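Local coordinates for nucleoprotein (Schmallenberg virus, PDB 4JNG), which encapsidates the viral RNA genome, shielding it from nucleases and forming the helical nucleocapsid that serves as template for transcription and replication, at residues Lys56-Ser61 against Asn76-Tyr81; Met150-Phe155 against Lys178-Gln183; Asp156-Val161 against Lys202-Ser207. One frame throughout, in Å; residues are numbered along the deposited sequence.

Contact 1: Lys56-Ser61 against Asn76-Tyr81; sequences KTAQPS and NHFPQY. With nucleotides of chain A.
Tyr81 and Phe78, one ring over the other, both meet the loop that runs through Thr57, Ala58 and Pro60; the contact joins the loops that enter and leave the beta-hairpin of strands 61-66 and 69-74. Followed outward, Phe78 starts with CB 3.4 Å from Thr57 O. Its CG is anti to the backbone N (chi1 -176°), and both CG and CD1 stay near that same carbonyl oxygen. Farther out, CE1, CE2 and CZ meet the Ala58 methyl, which sits over one face of the ring toward its rim; Ala58 CB lies 4.1 Å from the Phe78 ring centroid, a CH-pi contact. Tyr81 is sandwiched, with Phe78 CD2 over the centre of one face and Pro60 CB over the centre of the other. Its CE2 reaches the peptide link between Gln59 and Pro60, 3.4 Å from Pro60 N. Asn75, just ahead of 76-81, adds backbone bonding to Pro60. Away from the two rings the segment 76-81 turns to RNA, all of it chain A. Asn76 ND2 donates to U24 O2' at 2.9 Å, and a water lies 2.9 Å from both Asn76 OD1 and Pro60 O and can donate to either. His77, an RNA-binding residue, has U25 C5' over one ring face, while its ND1 donates to U26 OP1 at 2.8 Å, the phosphate oxygen lying in the ring plane.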
loop_
_atom_site.group_PDB
_atom_site.type_symbol
_atom_site.label_atom_id
_atom_site.label_comp_id
_atom_site.label_asym_id
_atom_site.label_seq_id
_atom_site.Cartn_x
_atom_site.Cartn_y
_atom_site.Cartn_z
ATOM N N LYS B 56 9.352 -3.055 -13.263
ATOM C CA LYS B 56 8.828 -1.861 -13.918
ATOM C C LYS B 56 9.009 -1.873 -15.446
ATOM O O LYS B 56 8.661 -0.896 -16.124
ATOM C CB LYS B 56 9.450 -0.599 -13.292
ATOM C CG LYS B 56 10.736 -0.082 -13.934
ATOM C CD LYS B 56 11.413 0.963 -13.049
ATOM C CE LYS B 56 11.984 2.117 -13.861
ATOM N NZ LYS B 56 12.997 1.663 -14.850
ATOM N N THR B 57 9.513 -2.979 -15.992
ATOM C CA THR B 57 9.818 -3.050 -17.419
ATOM C C THR B 57 8.811 -3.914 -18.166
ATOM O O THR B 57 8.578 -5.064 -17.799
ATOM C CB THR B 57 11.244 -3.577 -17.654
ATOM O OG1 THR B 57 12.169 -2.728 -16.975
ATOM C CG2 THR B 57 11.574 -3.601 -19.129
ATOM N N ALA B 58 8.242 -3.354 -19.232
ATOM C CA ALA B 58 7.124 -3.974 -19.937
ATOM C C ALA B 58 7.547 -4.624 -21.247
ATOM O O ALA B 58 6.982 -4.340 -22.303
ATOM C CB ALA B 58 6.022 -2.947 -20.178
ATOM N N GLN B 59 8.553 -5.490 -21.176
ATOM C CA GLN B 59 8.762 -6.492 -22.220
ATOM C C GLN B 59 8.872 -7.850 -21.555
ATOM O O GLN B 59 9.521 -7.985 -20.521
ATOM C CB GLN B 59 9.993 -6.220 -23.091
ATOM C CG GLN B 59 11.219 -5.731 -22.348
ATOM C CD GLN B 59 11.282 -4.224 -22.264
ATOM O OE1 GLN B 59 10.252 -3.554 -22.164
ATOM N NE2 GLN B 59 12.493 -3.677 -22.284
ATOM N N PRO B 60 8.215 -8.864 -22.138
ATOM C CA PRO B 60 8.185 -10.182 -21.522
ATOM C C PRO B 60 9.545 -10.881 -21.474
ATOM O O PRO B 60 9.663 -11.900 -20.797
ATOM C CB PRO B 60 7.212 -10.957 -22.413
ATOM C CG PRO B 60 7.296 -10.268 -23.734
ATOM C CD PRO B 60 7.415 -8.823 -23.376
ATOM N N SER B 61 10.549 -10.361 -22.193
ATOM C CA SER B 61 11.917 -10.848 -22.040
ATOM C C SER B 61 12.946 -9.727 -22.257
ATOM O O SER B 61 12.729 -8.813 -23.064
ATOM C CB SER B 61 12.178 -12.061 -22.947
ATOM O OG SER B 61 12.652 -11.689 -24.232
ATOM N N ASN B 76 8.918 -12.231 -15.701
ATOM C CA ASN B 76 7.604 -12.495 -15.093
ATOM C C ASN B 76 7.384 -11.647 -13.835
ATOM O O ASN B 76 6.471 -11.904 -13.050
ATOM C CB ASN B 76 7.452 -13.991 -14.765
ATOM C CG ASN B 76 6.894 -14.796 -15.929
ATOM O OD1 ASN B 76 6.929 -14.361 -17.074
ATOM N ND2 ASN B 76 6.362 -15.975 -15.634
ATOM N N HIS B 77 8.207 -10.615 -13.665
ATOM C CA HIS B 77 8.104 -9.723 -12.511
ATOM C C HIS B 77 7.097 -8.595 -12.725
ATOM O O HIS B 77 6.375 -8.219 -11.800
ATOM C CB HIS B 77 9.462 -9.123 -12.191
ATOM C CG HIS B 77 10.421 -10.103 -11.606
ATOM N ND1 HIS B 77 10.384 -10.475 -10.283
ATOM C CD2 HIS B 77 11.449 -10.786 -12.163
ATOM C CE1 HIS B 77 11.349 -11.346 -10.045
ATOM N NE2 HIS B 77 12.008 -11.552 -11.171
ATOM N N PHE B 78 7.094 -8.032 -13.932
ATOM C CA PHE B 78 6.107 -7.031 -14.310
ATOM C C PHE B 78 4.717 -7.650 -14.078
ATOM O O PHE B 78 4.437 -8.739 -14.586
ATOM C CB PHE B 78 6.312 -6.609 -15.770
ATOM C CG PHE B 78 5.388 -5.510 -16.230
ATOM C CD1 PHE B 78 5.631 -4.191 -15.880
ATOM C CD2 PHE B 78 4.281 -5.796 -17.031
ATOM C CE1 PHE B 78 4.781 -3.178 -16.303
ATOM C CE2 PHE B 78 3.430 -4.787 -17.459
ATOM C CZ PHE B 78 3.679 -3.476 -17.093
ATOM N N PRO B 79 3.864 -6.981 -13.273
ATOM C CA PRO B 79 2.597 -7.572 -12.799
ATOM C C PRO B 79 1.837 -8.363 -13.860
ATOM O O PRO B 79 1.461 -9.512 -13.633
ATOM C CB PRO B 79 1.778 -6.354 -12.347
ATOM C CG PRO B 79 2.765 -5.250 -12.129
ATOM C CD PRO B 79 4.102 -5.652 -12.684
ATOM N N GLN B 80 1.647 -7.748 -15.020
ATOM C CA GLN B 80 0.920 -8.359 -16.136
ATOM C C GLN B 80 1.480 -9.729 -16.552
ATOM O O GLN B 80 0.724 -10.609 -16.977
ATOM C CB GLN B 80 0.944 -7.397 -17.330
ATOM C CG GLN B 80 0.156 -7.840 -18.555
ATOM C CD GLN B 80 0.205 -6.812 -19.673
ATOM O OE1 GLN B 80 0.353 -5.616 -19.426
ATOM N NE2 GLN B 80 0.071 -7.274 -20.910
ATOM N N TYR B 81 2.796 -9.902 -16.420
ATOM C CA TYR B 81 3.478 -11.102 -16.896
ATOM C C TYR B 81 3.579 -12.224 -15.857
ATOM O O TYR B 81 4.042 -13.323 -16.176
ATOM C CB TYR B 81 4.891 -10.735 -17.403
ATOM C CG TYR B 81 4.929 -9.645 -18.470
ATOM C CD1 TYR B 81 3.845 -9.420 -19.326
ATOM C CD2 TYR B 81 6.068 -8.857 -18.638
ATOM C CE1 TYR B 81 3.892 -8.425 -20.292
ATOM C CE2 TYR B 81 6.127 -7.873 -19.601
ATOM C CZ TYR B 81 5.041 -7.653 -20.427
ATOM O OH TYR B 81 5.122 -6.663 -21.386
ATOM P P U A 26 8.521 -11.094 -7.569
ATOM O OP1 U A 26 8.948 -9.726 -7.948
ATOM O OP2 U A 26 9.541 -12.130 -7.280
ATOM O "O5'" U A 26 7.556 -11.017 -6.297
ATOM C "C5'" U A 26 6.741 -9.858 -6.022
ATOM C "C4'" U A 26 5.932 -10.062 -4.755
ATOM O "O4'" U A 26 5.176 -11.297 -4.856
ATOM C "C3'" U A 26 6.723 -10.205 -3.461
ATOM O "O3'" U A 26 7.004 -8.952 -2.841
ATOM C "C2'" U A 26 5.763 -10.986 -2.566
ATOM O "O2'" U A 26 4.869 -10.176 -1.828
ATOM C "C1'" U A 26 5.020 -11.868 -3.571
ATOM N N1 U A 26 5.516 -13.252 -3.606
ATOM C C2 U A 26 4.911 -14.171 -2.770
ATOM O O2 U A 26 3.983 -13.887 -2.032
ATOM N N3 U A 26 5.426 -15.442 -2.840
ATOM C C4 U A 26 6.469 -15.878 -3.632
ATOM O O4 U A 26 6.818 -17.058 -3.578
ATOM C C5 U A 26 7.053 -14.865 -4.456
ATOM C C6 U A 26 6.573 -13.616 -4.412
ATOM P P U A 25 9.479 -16.044 -10.928
ATOM O OP1 U A 25 10.514 -15.186 -11.549
ATOM O OP2 U A 25 9.877 -17.150 -10.026
ATOM O "O5'" U A 25 8.477 -15.068 -10.172
ATOM C "C5'" U A 25 7.878 -13.964 -10.862
ATOM C "C4'" U A 25 6.711 -13.453 -10.061
ATOM O "O4'" U A 25 5.758 -14.528 -9.855
ATOM C "C3'" U A 25 7.053 -12.981 -8.658
ATOM O "O3'" U A 25 7.560 -11.648 -8.722
ATOM C "C2'" U A 25 5.713 -13.113 -7.940
ATOM O "O2'" U A 25 4.885 -11.994 -8.163
ATOM C "C1'" U A 25 5.107 -14.348 -8.611
ATOM N N1 U A 25 5.184 -15.606 -7.844
ATOM C C2 U A 25 4.136 -15.888 -6.985
ATOM O O2 U A 25 3.191 -15.136 -6.826
ATOM N N3 U A 25 4.243 -17.081 -6.314
ATOM C C4 U A 25 5.261 -18.006 -6.412
ATOM O O4 U A 25 5.209 -19.038 -5.741
ATOM C C5 U A 25 6.304 -17.647 -7.326
ATOM C C6 U A 25 6.229 -16.491 -7.999
ATOM P P U A 24 9.806 -21.520 -11.469
ATOM O OP1 U A 24 11.202 -21.192 -11.927
ATOM O OP2 U A 24 9.584 -21.940 -10.066
ATOM O "O5'" U A 24 8.878 -20.259 -11.736
ATOM C "C5'" U A 24 8.688 -19.718 -13.050
ATOM C "C4'" U A 24 7.598 -18.676 -13.020
ATOM O "O4'" U A 24 6.301 -19.322 -12.870
ATOM C "C3'" U A 24 7.655 -17.690 -11.864
ATOM O "O3'" U A 24 8.564 -16.631 -12.111
ATOM C "C2'" U A 24 6.209 -17.215 -11.796
ATOM O "O2'" U A 24 5.836 -16.277 -12.788
ATOM C "C1'" U A 24 5.461 -18.519 -12.058
ATOM N N1 U A 24 5.124 -19.271 -10.839
ATOM C C2 U A 24 4.022 -18.851 -10.118
ATOM O O2 U A 24 3.347 -17.890 -10.442
ATOM N N3 U A 24 3.750 -19.594 -8.995
ATOM C C4 U A 24 4.445 -20.691 -8.533
ATOM O O4 U A 24 4.073 -21.256 -7.504
ATOM C C5 U A 24 5.574 -21.060 -9.332
ATOM C C6 U A 24 5.869 -20.353 -10.430
HETATM O O HOH W 1 7.379 -13.171 -19.657
#

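Contact 2: Met150-Phe155 against Lys178-Gln183; sequences MFLDAF and KKVLRQ. With nucleotides of chain A.
Leu152, Met150 and Gln183 carry this contact, which sets the loop before helix 158-168 against the C-terminal end of the short helix 177-181, on the wall of the RNA-binding groove. Leu152 puts its two methyls to different uses: CD1 touches Val180 CG2 at 4.2 Å, and CD2 rests 3.9 Å from Gln183 CB, with both neighbouring side chains crossing that of Leu152 at about a right angle. Met150 lies nearer the RNA, its CA beside Gln183 OE1 and its CG against Lys179 CE. The bend of Gln183 at chi2 (-52°) brings CD round toward the helix end, where NE2 donates to Lys179 O at 3.2 Å. Lys179 O accepts two N-H groups, from Gln183 NE2 and Arg182 N, which reach it from opposite faces of its plane. NE2 also gives a bond to U22 O3'; all the nucleotides here belong to chain A. Lys179 NZ grips two successive phosphates, U23 OP1 at 2.7 Å and U24 OP2 at 2.8 Å, while Arg182 NE donates to U23 OP2. Leucine and valine methyls are thus buried behind the donors; the charges of Lys179 and Arg182 probably offset those of the RNA phosphates, while Gln183 adds a neutral amide.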
loop_
_atom_site.group_PDB
_atom_site.type_symbol
_atom_site.label_atom_id
_atom_site.label_comp_id
_atom_site.label_asym_id
_atom_site.label_seq_id
_atom_site.Cartn_x
_atom_site.Cartn_y
_atom_site.Cartn_z
ATOM N N MET B 150 16.274 -25.323 -5.669
ATOM C CA MET B 150 16.219 -26.258 -6.790
ATOM C C MET B 150 17.285 -27.371 -6.718
ATOM O O MET B 150 17.211 -28.341 -7.477
ATOM C CB MET B 150 16.448 -25.511 -8.108
ATOM C CG MET B 150 15.435 -24.444 -8.467
ATOM S SD MET B 150 15.725 -23.866 -10.157
ATOM C CE MET B 150 17.083 -22.722 -9.970
ATOM N N PHE B 151 18.281 -27.226 -5.841
ATOM C CA PHE B 151 19.370 -28.194 -5.737
ATOM C C PHE B 151 19.646 -28.567 -4.283
ATOM O O PHE B 151 20.735 -28.330 -3.760
ATOM C CB PHE B 151 20.642 -27.619 -6.388
ATOM C CG PHE B 151 20.426 -27.105 -7.782
ATOM C CD1 PHE B 151 20.165 -27.982 -8.821
ATOM C CD2 PHE B 151 20.470 -25.747 -8.052
ATOM C CE1 PHE B 151 19.947 -27.516 -10.106
ATOM C CE2 PHE B 151 20.263 -25.271 -9.333
ATOM C CZ PHE B 151 19.994 -26.159 -10.360
ATOM N N LEU B 152 18.657 -29.161 -3.624
ATOM C CA LEU B 152 18.837 -29.629 -2.246
ATOM C C LEU B 152 20.034 -30.597 -2.104
ATOM O O LEU B 152 20.754 -30.546 -1.110
ATOM C CB LEU B 152 17.533 -30.255 -1.720
ATOM C CG LEU B 152 16.507 -29.395 -0.949
ATOM C CD1 LEU B 152 16.781 -27.898 -0.904
ATOM C CD2 LEU B 152 15.101 -29.652 -1.477
ATOM N N ASP B 153 20.272 -31.439 -3.108
ATOM C CA ASP B 153 21.409 -32.371 -3.095
ATOM C C ASP B 153 22.765 -31.650 -3.060
ATOM O O ASP B 153 23.637 -31.988 -2.250
ATOM C CB ASP B 153 21.342 -33.305 -4.315
ATOM C CG ASP B 153 22.499 -34.301 -4.371
ATOM O OD1 ASP B 153 23.658 -33.875 -4.579
ATOM O OD2 ASP B 153 22.248 -35.516 -4.232
ATOM N N ALA B 154 22.925 -30.666 -3.941
ATOM C CA ALA B 154 24.174 -29.928 -4.085
ATOM C C ALA B 154 24.468 -29.008 -2.901
ATOM O O ALA B 154 25.642 -28.747 -2.594
ATOM C CB ALA B 154 24.158 -29.120 -5.375
ATOM N N PHE B 155 23.418 -28.506 -2.253
ATOM C CA PHE B 155 23.581 -27.597 -1.120
ATOM C C PHE B 155 23.247 -28.265 0.213
ATOM O O PHE B 155 22.940 -27.585 1.192
ATOM C CB PHE B 155 22.745 -26.329 -1.312
ATOM C CG PHE B 155 23.159 -25.504 -2.503
ATOM C CD1 PHE B 155 24.332 -24.752 -2.475
ATOM C CD2 PHE B 155 22.380 -25.476 -3.647
ATOM C CE1 PHE B 155 24.716 -23.991 -3.570
ATOM C CE2 PHE B 155 22.754 -24.717 -4.746
ATOM C CZ PHE B 155 23.928 -23.974 -4.709
ATOM N N LYS B 178 6.326 -23.070 -0.015
ATOM C CA LYS B 178 5.587 -23.832 -1.001
ATOM C C LYS B 178 6.513 -24.513 -2.005
ATOM O O LYS B 178 6.403 -25.723 -2.227
ATOM C CB LYS B 178 4.629 -22.898 -1.731
ATOM C CG LYS B 178 3.742 -23.576 -2.757
ATOM C CD LYS B 178 2.839 -22.562 -3.434
ATOM C CE LYS B 178 3.602 -21.712 -4.442
ATOM N NZ LYS B 178 2.834 -20.501 -4.835
ATOM N N LYS B 179 7.427 -23.740 -2.597
ATOM C CA LYS B 179 8.282 -24.267 -3.655
ATOM C C LYS B 179 9.224 -25.349 -3.163
ATOM O O LYS B 179 9.295 -26.436 -3.749
ATOM C CB LYS B 179 9.103 -23.154 -4.324
ATOM C CG LYS B 179 9.751 -23.628 -5.617
ATOM C CD LYS B 179 10.531 -22.544 -6.338
ATOM C CE LYS B 179 11.473 -23.146 -7.379
ATOM N NZ LYS B 179 10.789 -23.909 -8.458
ATOM N N VAL B 180 9.959 -25.048 -2.100
ATOM C CA VAL B 180 10.995 -25.952 -1.617
ATOM C C VAL B 180 10.410 -27.296 -1.198
ATOM O O VAL B 180 11.005 -28.347 -1.447
ATOM C CB VAL B 180 11.842 -25.319 -0.479
ATOM C CG1 VAL B 180 11.027 -25.106 0.790
ATOM C CG2 VAL B 180 13.072 -26.171 -0.195
ATOM N N LEU B 181 9.217 -27.270 -0.613
ATOM C CA LEU B 181 8.606 -28.489 -0.111
ATOM C C LEU B 181 8.217 -29.471 -1.214
ATOM O O LEU B 181 8.023 -30.657 -0.929
ATOM C CB LEU B 181 7.434 -28.154 0.812
ATOM C CG LEU B 181 7.955 -27.453 2.075
ATOM C CD1 LEU B 181 6.827 -26.802 2.856
ATOM C CD2 LEU B 181 8.742 -28.421 2.949
ATOM N N ARG B 182 8.134 -29.006 -2.464
ATOM C CA ARG B 182 7.918 -29.929 -3.584
ATOM C C ARG B 182 9.122 -30.134 -4.507
ATOM O O ARG B 182 9.005 -30.791 -5.540
ATOM C CB ARG B 182 6.660 -29.573 -4.384
ATOM C CG ARG B 182 6.480 -28.133 -4.812
ATOM C CD ARG B 182 5.217 -28.047 -5.661
ATOM N NE ARG B 182 5.079 -26.754 -6.333
ATOM C CZ ARG B 182 4.222 -25.792 -5.993
ATOM N NH1 ARG B 182 3.380 -25.944 -4.972
ATOM N NH2 ARG B 182 4.202 -24.666 -6.694
ATOM N N GLN B 183 10.284 -29.614 -4.117
ATOM C CA GLN B 183 11.520 -29.940 -4.817
ATOM C C GLN B 183 11.938 -31.349 -4.444
ATOM O O GLN B 183 11.566 -31.846 -3.376
ATOM C CB GLN B 183 12.627 -28.944 -4.459
ATOM C CG GLN B 183 12.301 -27.521 -4.867
ATOM C CD GLN B 183 11.894 -27.428 -6.326
ATOM O OE1 GLN B 183 12.644 -27.839 -7.217
ATOM N NE2 GLN B 183 10.700 -26.906 -6.581
ATOM P P U A 23 8.154 -26.418 -8.842
ATOM O OP1 U A 23 8.674 -25.483 -7.829
ATOM O OP2 U A 23 6.757 -26.901 -8.730
ATOM O "O5'" U A 23 8.411 -25.769 -10.265
ATOM C "C5'" U A 23 7.326 -25.126 -10.880
ATOM C "C4'" U A 23 7.693 -24.608 -12.240
ATOM O "O4'" U A 23 6.583 -24.946 -13.115
ATOM C "C3'" U A 23 7.851 -23.089 -12.308
ATOM O "O3'" U A 23 9.212 -22.654 -12.439
ATOM C "C2'" U A 23 6.980 -22.696 -13.499
ATOM O "O2'" U A 23 7.637 -22.750 -14.744
ATOM C "C1'" U A 23 5.893 -23.767 -13.454
ATOM N N1 U A 23 4.848 -23.503 -12.450
ATOM C C2 U A 23 3.983 -22.460 -12.715
ATOM O O2 U A 23 4.049 -21.788 -13.729
ATOM N N3 U A 23 3.028 -22.242 -11.753
ATOM C C4 U A 23 2.851 -22.942 -10.579
ATOM O O4 U A 23 1.942 -22.620 -9.811
ATOM C C5 U A 23 3.787 -24.003 -10.374
ATOM C C6 U A 23 4.726 -24.244 -11.295
ATOM P P U A 24 9.806 -21.520 -11.469
ATOM O OP1 U A 24 11.202 -21.192 -11.927
ATOM O OP2 U A 24 9.584 -21.940 -10.066
ATOM O "O5'" U A 24 8.878 -20.259 -11.736
ATOM C "C5'" U A 24 8.688 -19.718 -13.050
ATOM C "C4'" U A 24 7.598 -18.676 -13.020
ATOM O "O4'" U A 24 6.301 -19.322 -12.870
ATOM C "C3'" U A 24 7.655 -17.690 -11.864
ATOM O "O3'" U A 24 8.564 -16.631 -12.111
ATOM C "C2'" U A 24 6.209 -17.215 -11.796
ATOM O "O2'" U A 24 5.836 -16.277 -12.788
ATOM C "C1'" U A 24 5.461 -18.519 -12.058
ATOM N N1 U A 24 5.124 -19.271 -10.839
ATOM C C2 U A 24 4.022 -18.851 -10.118
ATOM O O2 U A 24 3.347 -17.890 -10.442
ATOM N N3 U A 24 3.750 -19.594 -8.995
ATOM C C4 U A 24 4.445 -20.691 -8.533
ATOM O O4 U A 24 4.073 -21.256 -7.504
ATOM C C5 U A 24 5.574 -21.060 -9.332
ATOM C C6 U A 24 5.869 -20.353 -10.430
ATOM P P U A 22 5.318 -31.654 -9.859
ATOM O OP1 U A 22 5.328 -32.667 -10.940
ATOM O OP2 U A 22 4.623 -31.940 -8.577
ATOM O "O5'" U A 22 6.831 -31.261 -9.555
ATOM C "C5'" U A 22 7.181 -30.555 -8.357
ATOM C "C4'" U A 22 8.554 -29.944 -8.503
ATOM O "O4'" U A 22 9.507 -30.970 -8.862
ATOM C "C3'" U A 22 8.680 -28.848 -9.559
ATOM O "O3'" U A 22 9.108 -27.673 -8.898
ATOM C "C2'" U A 22 9.701 -29.388 -10.563
ATOM O "O2'" U A 22 10.591 -28.416 -11.082
ATOM C "C1'" U A 22 10.461 -30.417 -9.729
ATOM N N1 U A 22 11.040 -31.503 -10.530
ATOM C C2 U A 22 12.392 -31.763 -10.392
ATOM O O2 U A 22 13.113 -31.144 -9.629
ATOM N N3 U A 22 12.862 -32.787 -11.174
ATOM C C4 U A 22 12.144 -33.556 -12.064
ATOM O O4 U A 22 12.718 -34.442 -12.699
ATOM C C5 U A 22 10.755 -33.226 -12.149
ATOM C C6 U A 22 10.262 -32.234 -11.399
#

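Contact 3: Asp156-Val161 against Lys202-Ser207; sequences DFYPLV and KAAFNS
Val161 packs on Ala204 and Phe205 where the start of helix 158-168 meets helix 198-209, the part of the contact with most surface buried. Val161 faces the other helix with CB and both methyls: CB lies 3.8 Å from Phe205 CA, CG1 meets Phe205 CB at the same distance, and CG2 approaches Ala204 O at 3.7 Å. The backbones come near here, with Val161 CA 5.2 Å from Phe205 CA. The Phe205 ring, its CG anti to the backbone N (chi1 -178°), takes Val161 CB at its edge rather than over a face. Ala204 CB points into the opposing turn, touching Asp156 O and, more distantly, Phe157 CB and Tyr158 CE1. Toward solvent less surface is covered, Ser207 and Asp156 burying little. Tyr158 meets Ser207 through its rim, OH standing 3.5 Å from Ser207 CB, which lies near the ring plane, and the carbonyl oxygen of Asp156 lies over one face of the same ring. Asp156 turns its carboxylate away from helix 198-209. Around the contact, Phe157 stacks on Tyr185 and Phe205 on His165, whose NE2 bonds to Phe205 O. Helix 138-142 borders Tyr158, while Leu160 leads back to helix 177-181, placing helix 158-168 between that helix and helix 198-209.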
loop_
_atom_site.group_PDB
_atom_site.type_symbol
_atom_site.label_atom_id
_atom_site.label_comp_id
_atom_site.label_asym_id
_atom_site.label_seq_id
_atom_site.Cartn_x
_atom_site.Cartn_y
_atom_site.Cartn_z
ATOM N N ASP B 156 23.318 -29.596 0.240
ATOM C CA ASP B 156 23.194 -30.367 1.475
ATOM C C ASP B 156 22.031 -29.868 2.327
ATOM O O ASP B 156 22.210 -29.515 3.493
ATOM C CB ASP B 156 24.515 -30.304 2.260
ATOM C CG ASP B 156 25.657 -30.999 1.540
ATOM O OD1 ASP B 156 25.452 -32.114 1.008
ATOM O OD2 ASP B 156 26.773 -30.438 1.517
ATOM N N PHE B 157 20.854 -29.803 1.704
ATOM C CA PHE B 157 19.588 -29.442 2.361
ATOM C C PHE B 157 19.501 -28.039 2.975
ATOM O O PHE B 157 18.480 -27.699 3.562
ATOM C CB PHE B 157 19.221 -30.489 3.431
ATOM C CG PHE B 157 18.589 -31.733 2.875
ATOM C CD1 PHE B 157 17.281 -31.712 2.411
ATOM C CD2 PHE B 157 19.295 -32.931 2.833
ATOM C CE1 PHE B 157 16.691 -32.859 1.902
ATOM C CE2 PHE B 157 18.712 -34.079 2.327
ATOM C CZ PHE B 157 17.407 -34.043 1.859
ATOM N N TYR B 158 20.531 -27.210 2.836
ATOM C CA TYR B 158 20.538 -25.921 3.538
ATOM C C TYR B 158 19.386 -24.975 3.164
ATOM O O TYR B 158 18.807 -24.350 4.047
ATOM C CB TYR B 158 21.897 -25.216 3.406
ATOM C CG TYR B 158 22.921 -25.774 4.366
ATOM C CD1 TYR B 158 22.703 -25.717 5.740
ATOM C CD2 TYR B 158 24.083 -26.384 3.914
ATOM C CE1 TYR B 158 23.621 -26.237 6.636
ATOM C CE2 TYR B 158 25.007 -26.907 4.806
ATOM C CZ TYR B 158 24.770 -26.827 6.163
ATOM O OH TYR B 158 25.679 -27.340 7.053
ATOM N N PRO B 159 19.053 -24.862 1.863
ATOM C CA PRO B 159 17.976 -23.945 1.487
ATOM C C PRO B 159 16.623 -24.318 2.108
ATOM O O PRO B 159 15.844 -23.436 2.445
ATOM C CB PRO B 159 17.922 -24.064 -0.043
ATOM C CG PRO B 159 19.265 -24.560 -0.436
ATOM C CD PRO B 159 19.716 -25.446 0.685
ATOM N N LEU B 160 16.369 -25.616 2.254
ATOM C CA LEU B 160 15.164 -26.114 2.915
ATOM C C LEU B 160 15.068 -25.663 4.363
ATOM O O LEU B 160 14.046 -25.117 4.775
ATOM C CB LEU B 160 15.109 -27.643 2.867
ATOM C CG LEU B 160 14.022 -28.297 3.730
ATOM C CD1 LEU B 160 12.632 -27.829 3.331
ATOM C CD2 LEU B 160 14.135 -29.809 3.642
ATOM N N VAL B 161 16.129 -25.905 5.129
ATOM C CA VAL B 161 16.119 -25.600 6.562
ATOM C C VAL B 161 16.300 -24.102 6.821
ATOM O O VAL B 161 15.752 -23.576 7.788
ATOM C CB VAL B 161 17.145 -26.444 7.362
ATOM C CG1 VAL B 161 16.910 -27.930 7.127
ATOM C CG2 VAL B 161 18.587 -26.067 7.031
ATOM N N LYS B 202 17.594 -33.083 9.743
ATOM C CA LYS B 202 17.656 -32.658 11.141
ATOM C C LYS B 202 19.074 -32.198 11.487
ATOM O O LYS B 202 19.256 -31.225 12.221
ATOM C CB LYS B 202 17.211 -33.784 12.088
ATOM C CG LYS B 202 16.306 -33.326 13.224
ATOM C CD LYS B 202 16.925 -32.203 14.043
ATOM C CE LYS B 202 16.210 -32.013 15.372
ATOM N NZ LYS B 202 14.789 -31.616 15.194
ATOM N N ALA B 203 20.073 -32.895 10.945
ATOM C CA ALA B 203 21.469 -32.500 11.124
ATOM C C ALA B 203 21.712 -31.097 10.567
ATOM O O ALA B 203 22.167 -30.218 11.290
ATOM C CB ALA B 203 22.401 -33.507 10.467
ATOM N N ALA B 204 21.384 -30.888 9.293
ATOM C CA ALA B 204 21.561 -29.578 8.646
ATOM C C ALA B 204 20.697 -28.476 9.283
ATOM O O ALA B 204 21.124 -27.318 9.367
ATOM C CB ALA B 204 21.274 -29.677 7.155
ATOM N N PHE B 205 19.489 -28.835 9.716
ATOM C CA PHE B 205 18.633 -27.925 10.481
ATOM C C PHE B 205 19.368 -27.437 11.732
ATOM O O PHE B 205 19.321 -26.250 12.072
ATOM C CB PHE B 205 17.329 -28.634 10.876
ATOM C CG PHE B 205 16.359 -27.760 11.632
ATOM C CD1 PHE B 205 15.586 -26.816 10.964
ATOM C CD2 PHE B 205 16.211 -27.884 13.009
ATOM C CE1 PHE B 205 14.694 -26.010 11.651
ATOM C CE2 PHE B 205 15.315 -27.082 13.703
ATOM C CZ PHE B 205 14.558 -26.143 13.023
ATOM N N ASN B 206 20.045 -28.375 12.400
ATOM C CA ASN B 206 20.878 -28.098 13.570
ATOM C C ASN B 206 22.070 -27.196 13.226
ATOM O O ASN B 206 22.361 -26.241 13.952
ATOM C CB ASN B 206 21.368 -29.423 14.177
ATOM C CG ASN B 206 22.037 -29.244 15.527
ATOM O OD1 ASN B 206 21.487 -28.607 16.425
ATOM N ND2 ASN B 206 23.226 -29.819 15.682
ATOM N N SER B 207 22.745 -27.495 12.117
ATOM C CA SER B 207 23.881 -26.682 11.649
ATOM C C SER B 207 23.502 -25.211 11.480
ATOM O O SER B 207 24.179 -24.328 12.009
ATOM C CB SER B 207 24.437 -27.231 10.332
ATOM O OG SER B 207 25.294 -28.336 10.568
#

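How the contacts relate
Contacts 2 and 3 are neighbours, their centres 11 Å apart and their segments alternating along the chain. Segment 150-155 runs directly into 156-161; a probable hydrogen bond from Phe157 N to Leu152 O (2.9 Å) folds the junction, and Leu160 packs against Val180 and Leu181. Contact 1 stands apart: its centre is about 26 Å from that of contact 2 and about 34 Å from that of contact 3, on the opposite side of the chain's centre from the latter. The RNA bridges contacts 1 and 2, since U24 of chain A is bound from both, by its ribose at one and its phosphate at the other. Contact 3 stays behind, its nearest atom about 9 Å from the nucleic acid.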